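PDB 2VPZ: thiosulfate reductase from Thermus thermophilus, which probably reduces polysulfide or related sulfur compounds in anaerobic respiration, using a molybdenum centre held by molybdopterin guanine dinucleotide and a 4Fe-4S cluster. Local coordinates for residues A[78-82]-A[627-631]; A[634-638]-A[706-710]; A[192-198]-A[495-499]. One frame throughout, in Å; residues are numbered along the deposited sequence.

Contact 1: A[78-82]-A[627-631]; sequences LCPRG and PVHTF. With MGD (2-amino-5,6-dimercapto-7-methyl-3,7,8a,9-tetrahydro-8-oxa-1,3,9,10-tetraaza-anthracen-4-one guanosine dinucleotide), chain I; SF4 (iron/sulfur cluster), chain G.
C79 N-caps the start of helix 80-84: its SG (chi1 p) binds FE2 of SF4 at 2.3 Å and accepts a weak bond from G82 N at 3.6 Å. The irregular segment 627-631 passes the first turn of this helix, with the CA atoms of R81 and V628 5.6 Å apart. P627 O lies 3.0 Å from P80 CG and, near the guanidinium plane, 3.9 Å from R81 NE. V628 points CB away, yet its CG2 reaches P80 CB at 4.0 Å, and its carbonyl O sits 3.5 Å from R81 CG. H629 points CB away, its NE2 hydrogen-bonded to D644 O, and its own carbonyl O accepts from MGD N18 at 2.9 Å. T630 OG1 receives R81 NH1 at 3.2 Å, almost linearly, and also bonds G46 O. F631 N donates to MGD O17 at 2.8 Å, and O17 lies over a face of the F631 ring. R81, in an m, t, m conformation, slots its guanidinium between SF4 S1 on one face and MGD N19 on the other. A basic side chain bridging cluster and pterin is typical of molybdopterin oxidoreductases, consistent with an electron route between the two cofactors.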
loop_
_atom_site.group_PDB
_atom_site.type_symbol
_atom_site.label_atom_id
_atom_site.label_comp_id
_atom_site.label_asym_id
_atom_site.label_seq_id
_atom_site.Cartn_x
_atom_site.Cartn_y
_atom_site.Cartn_z
ATOM N N LEU A 78 16.697 -7.303 25.290
ATOM C CA LEU A 78 16.437 -6.488 26.473
ATOM C C LEU A 78 15.304 -5.471 26.182
ATOM O O LEU A 78 15.220 -4.927 25.068
ATOM C CB LEU A 78 17.729 -5.739 26.909
ATOM C CG LEU A 78 18.237 -5.779 28.373
ATOM C CD1 LEU A 78 18.246 -7.241 28.898
ATOM C CD2 LEU A 78 19.650 -5.157 28.491
ATOM N N CYS A 79 14.429 -5.227 27.161
ATOM C CA CYS A 79 13.350 -4.262 27.021
ATOM C C CYS A 79 13.931 -2.860 27.313
ATOM O O CYS A 79 15.063 -2.744 27.790
ATOM C CB CYS A 79 12.191 -4.564 28.015
ATOM S SG CYS A 79 12.405 -3.903 29.775
ATOM N N PRO A 80 13.162 -1.773 27.030
ATOM C CA PRO A 80 13.609 -0.387 27.281
ATOM C C PRO A 80 14.084 -0.093 28.732
ATOM O O PRO A 80 15.106 0.576 28.958
ATOM C CB PRO A 80 12.414 0.473 26.845
ATOM C CG PRO A 80 11.211 -0.480 26.963
ATOM C CD PRO A 80 11.763 -1.827 26.593
ATOM N N ARG A 81 13.340 -0.590 29.718
ATOM C CA ARG A 81 13.662 -0.409 31.139
ATOM C C ARG A 81 15.008 -1.039 31.514
ATOM O O ARG A 81 15.735 -0.499 32.362
ATOM C CB ARG A 81 12.517 -0.963 32.014
ATOM C CG ARG A 81 11.238 -0.130 31.861
ATOM C CD ARG A 81 9.971 -0.830 32.382
ATOM N NE ARG A 81 9.770 -2.187 31.867
ATOM C CZ ARG A 81 9.793 -3.310 32.583
ATOM N NH1 ARG A 81 10.009 -3.273 33.885
ATOM N NH2 ARG A 81 9.622 -4.483 31.974
ATOM N N GLY A 82 15.342 -2.164 30.885
ATOM C CA GLY A 82 16.606 -2.826 31.140
ATOM C C GLY A 82 17.755 -2.000 30.587
ATOM O O GLY A 82 18.810 -1.846 31.231
ATOM N N PRO A 627 5.280 1.252 28.593
ATOM C CA PRO A 627 6.384 0.349 28.196
ATOM C C PRO A 627 7.837 0.626 28.624
ATOM O O PRO A 627 8.722 -0.263 28.636
ATOM C CB PRO A 627 6.251 0.243 26.666
ATOM C CG PRO A 627 5.684 1.631 26.258
ATOM C CD PRO A 627 4.739 1.983 27.430
ATOM N N VAL A 628 8.021 1.876 29.029
ATOM C CA VAL A 628 9.291 2.526 29.369
ATOM C C VAL A 628 9.584 2.910 30.850
ATOM O O VAL A 628 10.705 3.291 31.214
ATOM C CB VAL A 628 9.321 3.802 28.421
ATOM C CG1 VAL A 628 10.247 4.866 28.920
ATOM C CG2 VAL A 628 9.671 3.382 26.959
ATOM N N HIS A 629 8.571 2.815 31.712
ATOM C CA HIS A 629 8.717 3.150 33.114
ATOM C C HIS A 629 8.371 1.943 34.008
ATOM O O HIS A 629 7.447 1.177 33.704
ATOM C CB HIS A 629 7.789 4.387 33.491
ATOM C CG HIS A 629 8.263 5.735 33.032
ATOM N ND1 HIS A 629 9.342 6.376 33.566
ATOM C CD2 HIS A 629 7.791 6.551 32.084
ATOM C CE1 HIS A 629 9.528 7.526 32.958
ATOM N NE2 HIS A 629 8.592 7.656 32.047
ATOM N N THR A 630 9.129 1.736 35.080
ATOM C CA THR A 630 8.815 0.662 36.020
ATOM C C THR A 630 7.984 1.299 37.202
ATOM O O THR A 630 8.331 2.390 37.659
ATOM C CB THR A 630 10.127 -0.010 36.562
ATOM O OG1 THR A 630 10.824 -0.673 35.494
ATOM C CG2 THR A 630 9.793 -1.025 37.671
ATOM N N PHE A 631 6.861 0.712 37.621
ATOM C CA PHE A 631 6.046 1.247 38.754
ATOM C C PHE A 631 6.073 2.753 39.037
ATOM O O PHE A 631 5.309 3.529 38.447
ATOM C CB PHE A 631 6.447 0.512 40.019
ATOM C CG PHE A 631 6.397 -0.967 39.911
ATOM C CD1 PHE A 631 7.503 -1.748 40.217
ATOM C CD2 PHE A 631 5.229 -1.568 39.445
ATOM C CE1 PHE A 631 7.458 -3.124 40.059
ATOM C CE2 PHE A 631 5.146 -2.969 39.274
ATOM C CZ PHE A 631 6.267 -3.753 39.586
HETATM P PB MGD I . -3.706 -6.446 34.109
HETATM O O1B MGD I . -4.228 -5.735 35.294
HETATM O O2B MGD I . -4.163 -7.778 33.790
HETATM O O3B MGD I . -2.152 -6.297 34.459
HETATM O O3A MGD I . 0.364 -5.966 34.265
HETATM P PA MGD I . -0.795 -6.998 33.989
HETATM O O1A MGD I . -0.403 -8.148 34.792
HETATM O O2A MGD I . -0.824 -7.292 32.565
HETATM O "O5'" MGD I . -3.936 -5.591 32.829
HETATM C "C5'" MGD I . -4.039 -4.173 32.683
HETATM C "C4'" MGD I . -5.187 -4.104 31.690
HETATM O "O4'" MGD I . -6.280 -4.553 32.474
HETATM C "C3'" MGD I . -5.620 -2.710 31.162
HETATM O "O3'" MGD I . -5.766 -2.720 29.718
HETATM C "C2'" MGD I . -7.010 -2.448 31.794
HETATM O "O2'" MGD I . -7.903 -2.004 30.780
HETATM C "C1'" MGD I . -7.479 -3.848 32.104
HETATM N N9 MGD I . -8.719 -4.039 32.905
HETATM C C8 MGD I . -9.189 -3.216 33.895
HETATM N N7 MGD I . -10.359 -3.680 34.420
HETATM C C5 MGD I . -10.661 -4.814 33.737
HETATM C C6 MGD I . -11.798 -5.757 33.724
HETATM O O6 MGD I . -12.683 -5.589 34.570
HETATM N N1 MGD I . -11.779 -6.788 32.881
HETATM C C2 MGD I . -10.782 -6.957 31.969
HETATM N N2 MGD I . -10.809 -8.037 31.110
HETATM N N3 MGD I . -9.699 -6.122 31.909
HETATM C C4 MGD I . -9.581 -5.056 32.748
HETATM C C10 MGD I . 1.017 -5.638 35.474
HETATM C C11 MGD I . 2.277 -6.441 35.451
HETATM O O11 MGD I . 3.125 -5.908 34.423
HETATM C C12 MGD I . 2.924 -6.636 36.847
HETATM S S12 MGD I . 2.039 -7.204 38.162
HETATM C C13 MGD I . 4.255 -6.371 37.103
HETATM S S13 MGD I . 4.933 -6.722 38.626
HETATM C C14 MGD I . 5.148 -5.797 36.033
HETATM N N15 MGD I . 5.447 -4.417 36.139
HETATM C C16 MGD I . 5.809 -3.679 35.041
HETATM C C17 MGD I . 6.188 -2.222 35.062
HETATM O O17 MGD I . 6.241 -1.612 36.167
HETATM N N18 MGD I . 6.558 -1.596 33.893
HETATM C C19 MGD I . 6.473 -2.296 32.733
HETATM N N19 MGD I . 6.753 -1.634 31.626
HETATM N N20 MGD I . 6.099 -3.611 32.585
HETATM C C21 MGD I . 5.811 -4.319 33.720
HETATM N N22 MGD I . 5.420 -5.584 33.686
HETATM C C23 MGD I . 4.579 -6.166 34.678
HETATM FE FE1 SF4 G . 14.244 -7.736 32.400
HETATM FE FE2 SF4 G . 13.153 -5.444 31.345
HETATM FE FE3 SF4 G . 12.685 -6.168 33.955
HETATM FE FE4 SF4 G . 15.165 -5.263 33.236
HETATM S S1 SF4 G . 13.213 -4.045 33.171
HETATM S S2 SF4 G . 14.697 -7.102 34.575
HETATM S S3 SF4 G . 15.335 -6.126 31.122
HETATM S S4 SF4 G . 11.995 -7.324 32.064
#

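Contact 2: A[634-638]-A[706-710]; sequences TQNNW and MRLAH
N636 lays its carboxamide over the turn M706-A709, with chi1 t (-157°) and chi2 62° bringing OD1 to L708 N at 2.9 Å. This is the hydrogen bond across the contact, somewhat bent at 136°; the same oxygen lies 3.1 Å from M706 C and 3.5 Å from M706 CB. Each segment is a compact turn. T634-N637 form a type I beta turn closed by N637 N to T634 O at 3.2 Å, while H710 N donates to M706 O at 3.3 Å in the facing loop. Their backbones come closest at N636 and A709, CA atoms 4.7 Å apart. On one flank Q635 CB meets A709 CB at 3.5 Å. On another, L708 swings its CD1 to W638 CB, also 3.5 Å away, at the foot of helix 638-641, which N637 N-caps, OD1 accepting weak hydrogen bonds from V639 N and L640 N. L708 also packs on helix 752-756. N636 ND2 donates to the carboxylates of D91 and D93. With OD1 taking a backbone NH and ND2 serving two acids, both ends of one buried amide are satisfied, so N636 works as a polar peg joining two loops of the dinucleotide-binding region to the 91-93 stretch.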
loop_
_atom_site.group_PDB
_atom_site.type_symbol
_atom_site.label_atom_id
_atom_site.label_comp_id
_atom_site.label_asym_id
_atom_site.label_seq_id
_atom_site.Cartn_x
_atom_site.Cartn_y
_atom_site.Cartn_z
ATOM N N THR A 634 11.218 5.112 38.286
ATOM C CA THR A 634 11.948 5.407 37.045
ATOM C C THR A 634 11.664 6.815 36.505
ATOM O O THR A 634 12.171 7.263 35.478
ATOM C CB THR A 634 11.557 4.277 36.039
ATOM O OG1 THR A 634 12.512 4.191 34.995
ATOM C CG2 THR A 634 10.166 4.542 35.478
ATOM N N GLN A 635 10.857 7.506 37.289
ATOM C CA GLN A 635 10.351 8.850 37.081
ATOM C C GLN A 635 11.421 9.941 37.288
ATOM O O GLN A 635 11.162 11.132 37.020
ATOM C CB GLN A 635 9.203 8.995 38.065
ATOM C CG GLN A 635 8.544 7.631 38.328
ATOM C CD GLN A 635 7.675 7.198 37.207
ATOM O OE1 GLN A 635 7.372 8.050 36.351
ATOM N NE2 GLN A 635 7.245 5.936 37.168
ATOM N N ASN A 636 12.608 9.570 37.788
ATOM C CA ASN A 636 13.674 10.555 37.960
ATOM C C ASN A 636 14.824 10.237 36.999
ATOM O O ASN A 636 15.833 10.948 36.923
ATOM C CB ASN A 636 14.198 10.648 39.403
ATOM C CG ASN A 636 14.878 12.010 39.701
ATOM O OD1 ASN A 636 14.225 13.059 39.637
ATOM N ND2 ASN A 636 16.180 11.986 39.983
ATOM N N ASN A 637 14.624 9.168 36.238
ATOM C CA ASN A 637 15.587 8.700 35.254
ATOM C C ASN A 637 15.495 9.588 33.968
ATOM O O ASN A 637 14.497 9.576 33.232
ATOM C CB ASN A 637 15.311 7.216 34.971
ATOM C CG ASN A 637 16.368 6.582 34.110
ATOM O OD1 ASN A 637 16.772 7.161 33.111
ATOM N ND2 ASN A 637 16.810 5.389 34.471
ATOM N N TRP A 638 16.528 10.378 33.676
ATOM C CA TRP A 638 16.458 11.251 32.507
ATOM C C TRP A 638 16.374 10.548 31.142
ATOM O O TRP A 638 15.705 11.050 30.241
ATOM C CB TRP A 638 17.557 12.353 32.497
ATOM C CG TRP A 638 18.951 11.957 32.060
ATOM C CD1 TRP A 638 20.052 11.841 32.852
ATOM C CD2 TRP A 638 19.425 11.717 30.701
ATOM N NE1 TRP A 638 21.156 11.540 32.100
ATOM C CE2 TRP A 638 20.809 11.451 30.784
ATOM C CE3 TRP A 638 18.809 11.688 29.426
ATOM C CZ2 TRP A 638 21.610 11.168 29.649
ATOM C CZ3 TRP A 638 19.615 11.402 28.273
ATOM C CH2 TRP A 638 20.998 11.138 28.413
ATOM N N MET A 706 13.834 14.602 44.248
ATOM C CA MET A 706 13.969 13.835 42.969
ATOM C C MET A 706 13.516 14.994 42.002
ATOM O O MET A 706 12.339 15.151 41.681
ATOM C CB MET A 706 13.032 12.603 42.878
ATOM C CG MET A 706 13.419 11.348 43.724
ATOM S SD MET A 706 12.138 10.029 43.713
ATOM C CE MET A 706 12.412 9.228 42.120
ATOM N N ARG A 707 14.485 15.799 41.558
ATOM C CA ARG A 707 14.223 16.967 40.742
ATOM C C ARG A 707 13.498 16.814 39.374
ATOM O O ARG A 707 12.743 17.721 38.991
ATOM C CB ARG A 707 15.509 17.856 40.676
ATOM C CG ARG A 707 15.978 18.367 42.096
ATOM C CD ARG A 707 16.881 19.629 42.052
ATOM N NE ARG A 707 16.208 20.807 41.475
ATOM C CZ ARG A 707 16.796 21.749 40.729
ATOM N NH1 ARG A 707 18.091 21.674 40.449
ATOM N NH2 ARG A 707 16.075 22.752 40.236
ATOM N N LEU A 708 13.662 15.722 38.633
ATOM C CA LEU A 708 12.856 15.561 37.400
ATOM C C LEU A 708 11.590 14.699 37.478
ATOM O O LEU A 708 10.962 14.484 36.448
ATOM C CB LEU A 708 13.672 15.136 36.134
ATOM C CG LEU A 708 15.007 14.431 36.232
ATOM C CD1 LEU A 708 15.489 13.952 34.835
ATOM C CD2 LEU A 708 16.039 15.388 36.875
ATOM N N ALA A 709 11.216 14.165 38.636
ATOM C CA ALA A 709 9.976 13.383 38.755
ATOM C C ALA A 709 8.910 14.200 39.505
ATOM O O ALA A 709 7.690 13.965 39.368
ATOM C CB ALA A 709 10.208 12.011 39.477
ATOM N N HIS A 710 9.409 15.179 40.262
ATOM C CA HIS A 710 8.591 16.126 41.059
ATOM C C HIS A 710 7.647 17.046 40.277
ATOM O O HIS A 710 8.085 17.871 39.468
ATOM C CB HIS A 710 9.408 17.077 41.993
ATOM C CG HIS A 710 8.583 17.945 42.872
ATOM N ND1 HIS A 710 7.839 17.444 43.893
ATOM C CD2 HIS A 710 8.308 19.253 42.827
ATOM C CE1 HIS A 710 7.129 18.399 44.451
ATOM N NE2 HIS A 710 7.400 19.521 43.818
#

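Contact 3: A[192-198]-A[495-499]; sequences HEPIDWE and VAHKT
Two waters carry the best polar links, both converging on A496 O. Water 1 donates to H192 O at 2.6 Å and to A496 O at 2.9 Å; water 2 accepts from H192 N at 3.2 Å and donates to A496 O at 2.9 Å. No direct hydrogen bond crosses the contact. Farther along, K498, t at chi1 and chi2 but off the wells at chi3 (-124°) and chi4 (-138°), brings NZ to face both acids, 3.7 Å from D196 OD2 and 3.7 Å from E198 OE1. These are long salt bridges that form a small charged network, while D196 OD1 is hydrogen-bonded to N199 ND2, a stronger partner than K498. Segment 192-198 is an irregular loop with inverse gamma turns centred on P194 and D196, the first closed by I195 N to E193 O at 3.0 Å. Beyond the charges lies a T-shaped histidine pair: the edge of H497 meets the face of H192, centroids 5.0 Å apart, planes at 85°, with H192 ND1 4.0 Å from H497 CD2. Both use chi1 t, and H497 ND1 is held by T499 N at 3.2 Å. H192 CB further packs on V495 CG1 at 4.0 Å. H192 also meets the ring of W49, a residue of the iron-sulfur pocket, and touches T217 of helix 216-227, against which W197 packs as well. The loop leading from helix 168-184 to strand 202-206 thus rests against the connection between strands 493-495 and 501-503, whose V495 and F501 share a backbone hydrogen bond.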
loop_
_atom_site.group_PDB
_atom_site.type_symbol
_atom_site.label_atom_id
_atom_site.label_comp_id
_atom_site.label_asym_id
_atom_site.label_seq_id
_atom_site.Cartn_x
_atom_site.Cartn_y
_atom_site.Cartn_z
ATOM N N HIS A 192 7.918 -16.710 36.761
ATOM C CA HIS A 192 8.120 -16.871 35.297
ATOM C C HIS A 192 6.952 -17.781 34.866
ATOM O O HIS A 192 7.162 -18.958 34.620
ATOM C CB HIS A 192 9.477 -17.575 34.963
ATOM C CG HIS A 192 10.019 -17.317 33.589
ATOM N ND1 HIS A 192 9.441 -17.783 32.448
ATOM C CD2 HIS A 192 11.101 -16.643 33.189
ATOM C CE1 HIS A 192 10.124 -17.399 31.395
ATOM N NE2 HIS A 192 11.146 -16.692 31.822
ATOM N N GLU A 193 5.743 -17.224 34.773
ATOM C CA GLU A 193 4.568 -18.022 34.442
ATOM C C GLU A 193 4.809 -19.080 33.329
ATOM O O GLU A 193 5.219 -18.722 32.187
ATOM C CB GLU A 193 3.291 -17.129 34.236
ATOM C CG GLU A 193 3.491 -15.613 33.865
ATOM C CD GLU A 193 3.733 -14.593 35.025
ATOM O OE1 GLU A 193 2.841 -14.378 35.875
ATOM O OE2 GLU A 193 4.824 -13.970 35.056
ATOM N N PRO A 194 4.613 -20.412 33.650
ATOM C CA PRO A 194 4.758 -21.631 32.830
ATOM C C PRO A 194 3.935 -21.926 31.552
ATOM O O PRO A 194 3.425 -23.039 31.394
ATOM C CB PRO A 194 4.638 -22.758 33.860
ATOM C CG PRO A 194 3.564 -22.242 34.783
ATOM C CD PRO A 194 3.948 -20.736 34.920
ATOM N N ILE A 195 3.819 -20.938 30.666
ATOM C CA ILE A 195 3.055 -21.066 29.416
ATOM C C ILE A 195 3.978 -21.475 28.258
ATOM O O ILE A 195 5.044 -20.892 28.053
ATOM C CB ILE A 195 2.332 -19.716 29.019
ATOM C CG1 ILE A 195 1.400 -19.282 30.153
ATOM C CG2 ILE A 195 1.560 -19.866 27.684
ATOM C CD1 ILE A 195 2.104 -18.595 31.340
ATOM N N ASP A 196 3.549 -22.508 27.532
ATOM C CA ASP A 196 4.278 -23.056 26.384
ATOM C C ASP A 196 3.783 -22.239 25.182
ATOM O O ASP A 196 3.026 -22.736 24.346
ATOM C CB ASP A 196 3.910 -24.529 26.223
ATOM C CG ASP A 196 4.731 -25.230 25.159
ATOM O OD1 ASP A 196 4.166 -26.082 24.436
ATOM O OD2 ASP A 196 5.940 -24.925 25.069
ATOM N N TRP A 197 4.203 -20.984 25.099
ATOM C CA TRP A 197 3.765 -20.092 24.025
ATOM C C TRP A 197 4.068 -20.541 22.600
ATOM O O TRP A 197 3.279 -20.328 21.671
ATOM C CB TRP A 197 4.361 -18.686 24.176
ATOM C CG TRP A 197 4.063 -17.946 25.445
ATOM C CD1 TRP A 197 4.816 -17.919 26.598
ATOM C CD2 TRP A 197 2.976 -17.029 25.664
ATOM N NE1 TRP A 197 4.253 -17.050 27.504
ATOM C CE2 TRP A 197 3.129 -16.488 26.959
ATOM C CE3 TRP A 197 1.888 -16.610 24.882
ATOM C CZ2 TRP A 197 2.228 -15.545 27.499
ATOM C CZ3 TRP A 197 0.982 -15.676 25.405
ATOM C CH2 TRP A 197 1.164 -15.156 26.710
ATOM N N GLU A 198 5.227 -21.153 22.420
ATOM C CA GLU A 198 5.694 -21.577 21.109
ATOM C C GLU A 198 4.859 -22.652 20.406
ATOM O O GLU A 198 4.887 -22.763 19.176
ATOM C CB GLU A 198 7.159 -21.969 21.215
ATOM C CG GLU A 198 7.378 -23.097 22.191
ATOM C CD GLU A 198 8.748 -23.735 22.038
ATOM O OE1 GLU A 198 8.859 -24.958 22.239
ATOM O OE2 GLU A 198 9.684 -22.978 21.703
ATOM N N VAL A 495 15.396 -19.866 39.276
ATOM C CA VAL A 495 14.160 -19.783 38.504
ATOM C C VAL A 495 13.540 -21.143 38.107
ATOM O O VAL A 495 14.168 -21.933 37.382
ATOM C CB VAL A 495 14.345 -18.900 37.179
ATOM C CG1 VAL A 495 12.979 -18.667 36.483
ATOM C CG2 VAL A 495 15.029 -17.562 37.517
ATOM N N ALA A 496 12.328 -21.415 38.606
ATOM C CA ALA A 496 11.579 -22.642 38.274
ATOM C C ALA A 496 11.201 -22.491 36.796
ATOM O O ALA A 496 10.662 -21.454 36.356
ATOM C CB ALA A 496 10.326 -22.826 39.165
ATOM N N HIS A 497 11.432 -23.542 36.023
ATOM C CA HIS A 497 11.273 -23.432 34.576
ATOM C C HIS A 497 11.279 -24.792 33.854
ATOM O O HIS A 497 11.579 -25.832 34.437
ATOM C CB HIS A 497 12.485 -22.565 34.068
ATOM C CG HIS A 497 12.395 -22.034 32.676
ATOM N ND1 HIS A 497 12.917 -22.683 31.585
ATOM C CD2 HIS A 497 11.855 -20.913 32.204
ATOM C CE1 HIS A 497 12.696 -21.996 30.494
ATOM N NE2 HIS A 497 12.045 -20.903 30.847
ATOM N N LYS A 498 10.955 -24.758 32.558
ATOM C CA LYS A 498 11.008 -25.957 31.690
ATOM C C LYS A 498 12.412 -26.601 32.018
ATOM O O LYS A 498 12.508 -27.795 32.330
ATOM C CB LYS A 498 10.925 -25.509 30.219
ATOM C CG LYS A 498 10.495 -26.558 29.164
ATOM C CD LYS A 498 10.473 -25.984 27.721
ATOM C CE LYS A 498 9.105 -26.154 27.028
ATOM N NZ LYS A 498 9.213 -26.586 25.575
ATOM N N THR A 499 13.471 -25.787 31.943
ATOM C CA THR A 499 14.854 -26.153 32.279
ATOM C C THR A 499 15.300 -25.220 33.443
ATOM O O THR A 499 15.891 -24.162 33.183
ATOM C CB THR A 499 15.844 -25.961 31.069
ATOM O OG1 THR A 499 16.023 -24.578 30.793
ATOM C CG2 THR A 499 15.312 -26.699 29.832
HETATM O O HOH W 1 8.245 -21.286 34.689
HETATM O O HOH W 2 9.177 -19.416 37.851
#

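Following the chain from the N terminus, 78-82 opens contact 1 in the iron-sulfur region. Contact 3 opens at 192-198 and closes at 495-499, entirely before 627-631 returns to complete contact 1, so the shorter loop lies within the longer one and joins two parts of the molybdopterin oxidoreductase region. Contact 2 follows in series, 634-638 meeting 706-710 within the dinucleotide-binding region. Nothing crosses. Contacts 1 and 2 adjoin, with H629 packing on T634, so the same loop after strand 619-624 meets the pterin cofactor first and the 706-710 segment next. Contact 3 stands apart, its centre about 21 Å from that of contact 1 and about 35 Å from that of contact 2.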